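Local structure of purine nucleoside phosphorylase (Thermus thermophilus, 1ODK) at residues E102-G114 / Y146-A158. The protein probably catalyses the phosphorolysis of purine nucleosides, releasing the free base and ribose 1-phosphate, as a hexameric phosphorylase. Sequence-based numbering, arbitrary orientation.
Sequences ELIVAQGAVPLDG and YPHRVGLVASEDA
Backbone hydrogen bonds pair strand 103-106 with 148-150 in parallel before a bend, L103 N entering on P147 O, then R149 N on L103 O and V105 N on R149 O (2.9 Å); after it 108-112 and 152-156 pair likewise, V110 N on V153 O and S155 N on V110 O. Both chains turn the corner together, at Q107 and G151. There Q107 N reaches G151 O (2.7 Å) from above the carbonyl plane, while Q107 NE2 and OE1 hydrogen-bond to P129 O and R190 NH2, both of a second subunit. Two strand pairs so bent belong to the curled mixed sheet of the phosphorylase superfamily: 195-205 joins 103-106 antiparallel, 175-179 joins 152-156 parallel, A106 and A109 face helix 182-192, V105 and V150 helix 131-144. Apolar packing centres on V153, whose CG1 slides past I104 CG2 (4.0 Å) while CG2, set between backbone N and carbonyl carbon (chi1 -66° for CG1), lies against A109 CB (3.8 Å). On the other face A154 CB meets V110 CB and L112 CD1. Of the polar side chains, E102 lays OE2 against R149 CG (3.1 Å) but 5.0 Å from R149 NE, too far for a salt bridge; OE1 takes A99 N, and a water bridges OE2 to H148 O. D157 OD2 lies 3.2 Å from D113 CB, and OD1 takes G114 N on its syn side (2.7 Å), 30° out of the carboxylate plane, at the start of helix 114-120; an alanine here would probably leave that N-H without its acceptor and open a gap beside D113 CB.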
loop_
_atom_site.group_PDB
_atom_site.type_symbol
_atom_site.label_atom_id
_atom_site.label_comp_id
_atom_site.label_asym_id
_atom_site.label_seq_id
_atom_site.Cartn_x
_atom_site.Cartn_y
_atom_site.Cartn_z
ATOM N N GLU B 102 -12.089 -26.037 22.486
ATOM C CA GLU B 102 -11.251 -26.798 21.570
ATOM C C GLU B 102 -9.883 -26.117 21.487
ATOM O O GLU B 102 -9.774 -24.903 21.667
ATOM C CB GLU B 102 -11.903 -26.851 20.185
ATOM C CG GLU B 102 -11.477 -28.050 19.351
ATOM C CD GLU B 102 -12.234 -28.143 18.038
ATOM O OE1 GLU B 102 -13.394 -27.674 17.985
ATOM O OE2 GLU B 102 -11.676 -28.698 17.066
ATOM N N LEU B 103 -8.841 -26.891 21.226
ATOM C CA LEU B 103 -7.502 -26.326 21.142
ATOM C C LEU B 103 -7.059 -26.142 19.699
ATOM O O LEU B 103 -7.515 -26.847 18.797
ATOM C CB LEU B 103 -6.497 -27.227 21.864
ATOM C CG LEU B 103 -6.799 -27.570 23.326
ATOM C CD1 LEU B 103 -5.654 -28.394 23.887
ATOM C CD2 LEU B 103 -6.995 -26.290 24.146
ATOM N N ILE B 104 -6.170 -25.181 19.489
ATOM C CA ILE B 104 -5.630 -24.924 18.164
ATOM C C ILE B 104 -4.118 -24.816 18.265
ATOM O O ILE B 104 -3.601 -23.985 19.022
ATOM C CB ILE B 104 -6.148 -23.595 17.571
ATOM C CG1 ILE B 104 -7.656 -23.665 17.329
ATOM C CG2 ILE B 104 -5.417 -23.300 16.265
ATOM C CD1 ILE B 104 -8.267 -22.325 16.901
ATOM N N VAL B 105 -3.406 -25.676 17.542
ATOM C CA VAL B 105 -1.950 -25.596 17.526
ATOM C C VAL B 105 -1.673 -24.730 16.307
ATOM O O VAL B 105 -1.934 -25.143 15.175
ATOM C CB VAL B 105 -1.282 -26.966 17.326
ATOM C CG1 VAL B 105 0.233 -26.782 17.222
ATOM C CG2 VAL B 105 -1.618 -27.884 18.497
ATOM N N ALA B 106 -1.155 -23.531 16.545
ATOM C CA ALA B 106 -0.901 -22.582 15.469
ATOM C C ALA B 106 0.215 -22.963 14.512
ATOM O O ALA B 106 1.393 -22.915 14.862
ATOM C CB ALA B 106 -0.637 -21.192 16.055
ATOM N N GLN B 107 -0.166 -23.321 13.291
ATOM C CA GLN B 107 0.808 -23.692 12.271
ATOM C C GLN B 107 1.426 -22.423 11.693
ATOM O O GLN B 107 2.556 -22.427 11.194
ATOM C CB GLN B 107 0.121 -24.501 11.164
ATOM C CG GLN B 107 0.962 -24.666 9.908
ATOM C CD GLN B 107 0.239 -25.440 8.819
ATOM O OE1 GLN B 107 -0.982 -25.343 8.680
ATOM N NE2 GLN B 107 0.994 -26.207 8.035
ATOM N N GLY B 108 0.674 -21.332 11.775
ATOM C CA GLY B 108 1.146 -20.055 11.275
ATOM C C GLY B 108 0.178 -18.975 11.717
ATOM O O GLY B 108 -0.890 -19.280 12.244
ATOM N N ALA B 109 0.541 -17.714 11.509
ATOM C CA ALA B 109 -0.334 -16.615 11.900
ATOM C C ALA B 109 -0.399 -15.532 10.830
ATOM O O ALA B 109 0.617 -14.941 10.482
ATOM C CB ALA B 109 0.145 -16.012 13.216
ATOM N N VAL B 110 -1.593 -15.288 10.298
ATOM C CA VAL B 110 -1.764 -14.244 9.289
ATOM C C VAL B 110 -1.455 -12.935 10.010
ATOM O O VAL B 110 -2.070 -12.621 11.026
ATOM C CB VAL B 110 -3.209 -14.228 8.736
ATOM C CG1 VAL B 110 -3.416 -13.033 7.816
ATOM C CG2 VAL B 110 -3.473 -15.519 7.972
ATOM N N PRO B 111 -0.484 -12.161 9.501
ATOM C CA PRO B 111 -0.126 -10.898 10.150
ATOM C C PRO B 111 -1.011 -9.698 9.816
ATOM O O PRO B 111 -0.701 -8.922 8.913
ATOM C CB PRO B 111 1.318 -10.699 9.718
ATOM C CG PRO B 111 1.292 -11.193 8.300
ATOM C CD PRO B 111 0.411 -12.443 8.359
ATOM N N LEU B 112 -2.105 -9.546 10.556
ATOM C CA LEU B 112 -3.014 -8.422 10.344
ATOM C C LEU B 112 -2.694 -7.310 11.343
ATOM O O LEU B 112 -3.495 -6.397 11.548
ATOM C CB LEU B 112 -4.466 -8.867 10.538
ATOM C CG LEU B 112 -4.982 -9.989 9.635
ATOM C CD1 LEU B 112 -6.455 -10.229 9.936
ATOM C CD2 LEU B 112 -4.787 -9.612 8.172
ATOM N N ASP B 113 -1.511 -7.391 11.945
ATOM C CA ASP B 113 -1.079 -6.428 12.958
ATOM C C ASP B 113 0.007 -5.459 12.479
ATOM O O ASP B 113 0.780 -5.767 11.569
ATOM C CB ASP B 113 -0.552 -7.186 14.174
ATOM C CG ASP B 113 0.772 -7.857 13.897
ATOM O OD1 ASP B 113 1.761 -7.501 14.569
ATOM O OD2 ASP B 113 0.825 -8.731 13.002
ATOM N N GLY B 114 0.080 -4.297 13.125
ATOM C CA GLY B 114 1.067 -3.300 12.747
ATOM C C GLY B 114 2.453 -3.483 13.344
ATOM O O GLY B 114 3.410 -2.850 12.901
ATOM N N TYR B 146 -7.025 -34.399 23.796
ATOM C CA TYR B 146 -8.015 -33.325 23.868
ATOM C C TYR B 146 -8.379 -32.851 22.463
ATOM O O TYR B 146 -7.512 -32.747 21.599
ATOM C CB TYR B 146 -7.470 -32.137 24.671
ATOM C CG TYR B 146 -7.035 -32.475 26.080
ATOM C CD1 TYR B 146 -7.902 -33.118 26.962
ATOM C CD2 TYR B 146 -5.761 -32.131 26.537
ATOM C CE1 TYR B 146 -7.510 -33.413 28.267
ATOM C CE2 TYR B 146 -5.359 -32.419 27.838
ATOM C CZ TYR B 146 -6.239 -33.062 28.700
ATOM O OH TYR B 146 -5.844 -33.351 29.988
ATOM N N PRO B 147 -9.667 -32.566 22.216
ATOM C CA PRO B 147 -10.095 -32.101 20.894
ATOM C C PRO B 147 -9.258 -30.901 20.460
ATOM O O PRO B 147 -9.125 -29.927 21.205
ATOM C CB PRO B 147 -11.556 -31.734 21.121
ATOM C CG PRO B 147 -11.983 -32.745 22.137
ATOM C CD PRO B 147 -10.826 -32.734 23.110
ATOM N N HIS B 148 -8.698 -30.969 19.258
ATOM C CA HIS B 148 -7.863 -29.882 18.765
ATOM C C HIS B 148 -7.802 -29.839 17.250
ATOM O O HIS B 148 -8.186 -30.789 16.570
ATOM C CB HIS B 148 -6.438 -30.035 19.294
ATOM C CG HIS B 148 -5.731 -31.240 18.757
ATOM N ND1 HIS B 148 -6.078 -32.525 19.114
ATOM C CD2 HIS B 148 -4.727 -31.357 17.856
ATOM C CE1 HIS B 148 -5.319 -33.383 18.454
ATOM N NE2 HIS B 148 -4.491 -32.699 17.683
ATOM N N ARG B 149 -7.302 -28.720 16.737
ATOM C CA ARG B 149 -7.134 -28.514 15.305
ATOM C C ARG B 149 -5.725 -27.965 15.098
ATOM O O ARG B 149 -5.119 -27.412 16.019
ATOM C CB ARG B 149 -8.169 -27.512 14.773
ATOM C CG ARG B 149 -9.621 -27.986 14.829
ATOM C CD ARG B 149 -9.849 -29.192 13.928
ATOM N NE ARG B 149 -9.488 -28.903 12.542
ATOM C CZ ARG B 149 -10.192 -28.121 11.729
ATOM N NH1 ARG B 149 -11.312 -27.548 12.155
ATOM N NH2 ARG B 149 -9.761 -27.890 10.495
ATOM N N VAL B 150 -5.201 -28.133 13.891
ATOM C CA VAL B 150 -3.873 -27.645 13.564
ATOM C C VAL B 150 -3.994 -26.777 12.312
ATOM O O VAL B 150 -4.467 -27.231 11.267
ATOM C CB VAL B 150 -2.900 -28.817 13.302
ATOM C CG1 VAL B 150 -1.505 -28.290 13.003
ATOM C CG2 VAL B 150 -2.867 -29.741 14.517
ATOM N N GLY B 151 -3.584 -25.521 12.422
ATOM C CA GLY B 151 -3.684 -24.644 11.273
ATOM C C GLY B 151 -3.411 -23.181 11.545
ATOM O O GLY B 151 -2.747 -22.814 12.516
ATOM N N LEU B 152 -3.948 -22.342 10.670
ATOM C CA LEU B 152 -3.748 -20.904 10.762
ATOM C C LEU B 152 -4.648 -20.153 11.717
ATOM O O LEU B 152 -5.817 -20.496 11.907
ATOM C CB LEU B 152 -3.932 -20.259 9.386
ATOM C CG LEU B 152 -2.933 -20.540 8.270
ATOM C CD1 LEU B 152 -3.441 -19.883 6.987
ATOM C CD2 LEU B 152 -1.556 -20.006 8.660
ATOM N N VAL B 153 -4.078 -19.108 12.308
ATOM C CA VAL B 153 -4.829 -18.202 13.156
ATOM C C VAL B 153 -4.495 -16.868 12.504
ATOM O O VAL B 153 -3.617 -16.799 11.642
ATOM C CB VAL B 153 -4.351 -18.186 14.646
ATOM C CG1 VAL B 153 -4.620 -19.536 15.297
ATOM C CG2 VAL B 153 -2.871 -17.814 14.736
ATOM N N ALA B 154 -5.209 -15.820 12.879
ATOM C CA ALA B 154 -4.927 -14.499 12.344
ATOM C C ALA B 154 -4.686 -13.611 13.555
ATOM O O ALA B 154 -5.501 -13.596 14.479
ATOM C CB ALA B 154 -6.119 -13.979 11.527
ATOM N N SER B 155 -3.558 -12.907 13.563
ATOM C CA SER B 155 -3.224 -11.997 14.654
ATOM C C SER B 155 -3.666 -10.597 14.221
ATOM O O SER B 155 -3.131 -10.035 13.260
ATOM C CB SER B 155 -1.712 -12.008 14.921
ATOM O OG SER B 155 -1.247 -13.308 15.253
ATOM N N GLU B 156 -4.639 -10.034 14.929
ATOM C CA GLU B 156 -5.156 -8.712 14.585
ATOM C C GLU B 156 -4.893 -7.675 15.670
ATOM O O GLU B 156 -4.526 -8.019 16.796
ATOM C CB GLU B 156 -6.658 -8.803 14.336
ATOM C CG GLU B 156 -7.418 -9.290 15.547
ATOM C CD GLU B 156 -8.908 -9.292 15.336
ATOM O OE1 GLU B 156 -9.628 -9.769 16.233
ATOM O OE2 GLU B 156 -9.355 -8.810 14.274
ATOM N N ASP B 157 -5.105 -6.408 15.318
ATOM C CA ASP B 157 -4.905 -5.277 16.226
ATOM C C ASP B 157 -6.209 -4.735 16.807
ATOM O O ASP B 157 -6.269 -4.388 17.986
ATOM C CB ASP B 157 -4.204 -4.122 15.496
ATOM C CG ASP B 157 -2.702 -4.299 15.409
ATOM O OD1 ASP B 157 -2.068 -3.549 14.635
ATOM O OD2 ASP B 157 -2.151 -5.171 16.112
ATOM N N ALA B 158 -7.243 -4.651 15.972
ATOM C CA ALA B 158 -8.536 -4.105 16.396
ATOM C C ALA B 158 -9.604 -5.153 16.706
ATOM O O ALA B 158 -10.431 -5.494 15.858
ATOM C CB ALA B 158 -9.056 -3.124 15.339
HETATM O O HOH W 1 -11.283 -31.536 16.788
#